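Local coordinates for DUF985 domain-containing protein (Shewanella oneidensis, PDB 1YUD), which is of unknown function but belongs to the cupin superfamily, whose members share a beta-barrel core, at residues K158-V161 with Q162-R166. Residues are numbered along the deposited sequence; the frame is centred on the assembly and turned at random.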
loop_
_atom_site.group_PDB
_atom_site.type_symbol
_atom_site.label_atom_id
_atom_site.label_comp_id
_atom_site.label_asym_id
_atom_site.label_seq_id
_atom_site.Cartn_x
_atom_site.Cartn_y
_atom_site.Cartn_z
ATOM N N LYS A 158 -14.996 -13.084 -24.024
ATOM C CA LYS A 158 -14.388 -12.356 -25.137
ATOM C C LYS A 158 -14.450 -10.840 -24.964
ATOM O O LYS A 158 -13.452 -10.152 -25.147
ATOM C CB LYS A 158 -15.072 -12.747 -26.449
ATOM C CG LYS A 158 -14.609 -11.954 -27.653
ATOM C CD LYS A 158 -15.438 -12.285 -28.876
ATOM C CE LYS A 158 -15.554 -11.075 -29.785
ATOM N NZ LYS A 158 -16.157 -9.907 -29.075
ATOM N N ALA A 159 -15.621 -10.329 -24.605
ATOM C CA ALA A 159 -15.820 -8.895 -24.422
ATOM C C ALA A 159 -14.703 -8.161 -23.667
ATOM O O ALA A 159 -14.215 -7.125 -24.126
ATOM C CB ALA A 159 -17.160 -8.651 -23.731
ATOM N N VAL A 160 -14.300 -8.690 -22.513
ATOM C CA VAL A 160 -13.258 -8.053 -21.711
ATOM C C VAL A 160 -11.858 -8.528 -22.101
ATOM O O VAL A 160 -10.873 -7.835 -21.847
ATOM C CB VAL A 160 -13.473 -8.312 -20.206
ATOM C CG1 VAL A 160 -12.957 -9.690 -19.841
ATOM C CG2 VAL A 160 -12.794 -7.231 -19.383
ATOM N N VAL A 161 -11.764 -9.706 -22.709
ATOM C CA VAL A 161 -10.467 -10.216 -23.141
ATOM C C VAL A 161 -9.928 -9.326 -24.270
ATOM O O VAL A 161 -8.712 -9.161 -24.423
ATOM C CB VAL A 161 -10.573 -11.669 -23.646
ATOM C CG1 VAL A 161 -9.191 -12.203 -23.974
ATOM C CG2 VAL A 161 -11.238 -12.533 -22.596
ATOM N N GLN A 162 -10.847 -8.751 -25.047
ATOM C CA GLN A 162 -10.504 -7.867 -26.158
ATOM C C GLN A 162 -10.109 -6.474 -25.689
ATOM O O GLN A 162 -9.953 -5.569 -26.504
ATOM C CB GLN A 162 -11.680 -7.716 -27.116
ATOM C CG GLN A 162 -12.110 -8.971 -27.830
ATOM C CD GLN A 162 -13.216 -8.691 -28.836
ATOM O OE1 GLN A 162 -14.204 -8.015 -28.524
ATOM N NE2 GLN A 162 -13.058 -9.208 -30.048
ATOM N N LYS A 163 -9.975 -6.287 -24.384
ATOM C CA LYS A 163 -9.579 -4.985 -23.857
ATOM C C LYS A 163 -8.290 -5.086 -23.055
ATOM O O LYS A 163 -7.406 -4.232 -23.169
ATOM C CB LYS A 163 -10.692 -4.392 -22.983
ATOM C CG LYS A 163 -11.803 -3.713 -23.775
ATOM C CD LYS A 163 -12.472 -4.663 -24.766
ATOM C CE LYS A 163 -13.538 -3.939 -25.589
ATOM N NZ LYS A 163 -14.243 -4.828 -26.565
ATOM N N LEU A 164 -8.188 -6.145 -22.256
ATOM C CA LEU A 164 -7.022 -6.367 -21.412
ATOM C C LEU A 164 -6.113 -7.434 -22.004
ATOM O O LEU A 164 -5.498 -8.210 -21.276
ATOM C CB LEU A 164 -7.460 -6.797 -20.006
ATOM C CG LEU A 164 -8.555 -5.984 -19.301
ATOM C CD1 LEU A 164 -8.837 -6.591 -17.942
ATOM C CD2 LEU A 164 -8.126 -4.544 -19.152
ATOM N N SER A 165 -6.028 -7.475 -23.328
ATOM C CA SER A 165 -5.182 -8.451 -23.998
ATOM C C SER A 165 -4.914 -8.008 -25.428
ATOM O O SER A 165 -5.573 -7.102 -25.936
ATOM C CB SER A 165 -5.865 -9.820 -23.997
ATOM O OG SER A 165 -5.023 -10.809 -24.558
ATOM N N ARG A 166 -3.932 -8.633 -26.068
ATOM C CA ARG A 166 -3.596 -8.313 -27.455
ATOM C C ARG A 166 -3.111 -9.553 -28.191
ATOM O O ARG A 166 -2.403 -10.390 -27.621
ATOM C CB ARG A 166 -2.546 -7.193 -27.532
ATOM C CG ARG A 166 -3.148 -5.806 -27.373
ATOM C CD ARG A 166 -2.117 -4.714 -27.538
ATOM N NE ARG A 166 -0.973 -4.904 -26.659
ATOM C CZ ARG A 166 -0.332 -3.916 -26.042
ATOM N NH1 ARG A 166 -0.729 -2.660 -26.205
ATOM N NH2 ARG A 166 0.711 -4.183 -25.262
#
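K158 and Q162 are joined twice at the end of the short C-terminal helix 158-161 of this cupin-family chain. Q162 N donates to K158 O at 3.0 Å, an i to i+4 helical bond. The side chains then meet one turn apart: K158 NZ donates to Q162 OE1 at 2.8 Å. The ammonium does not use a lone pair. It sits above the carbonyl plane, 57° out of it. K158 sends CG out opposite its own amide nitrogen. From there the lysine chain passes across the glutamine and bends at chi3 and chi4, which brings NZ back over the amide oxygen. Lower down, K158 CG lies 3.7 Å from Q162 CD. Replacing Q162 with an alanine would probably leave the K158 ammonium without this amide oxygen and its bent chain freer to turn.

V160 O takes two backbone donors where the helix unwinds. L164 N reaches it at 3.2 Å in a nearly straight bond of 164°. K163 N lies 3.1 Å from V160 O, well above the carbonyl plane. V160 O is thus shared by an i+4 and an i+3 donor at the C-terminal end of the helix. K163 folds back along A159, and its bend at chi2 (58°) lays CD, CE and NZ near A159 O. The bond from K163 NZ to A159 O is weak.

Side-chain contacts tie this helix end to the rest of the chain. V160 and L164 both rest on F64 of strand 62-66 and Y84 of strand 81-86. V161 packs on L150 and L151 of helix 147-152, and S165 also touches L150. Between the valine and leucine themselves the touch is light: V160 CG2 meets L164 CD1 at 4.3 Å.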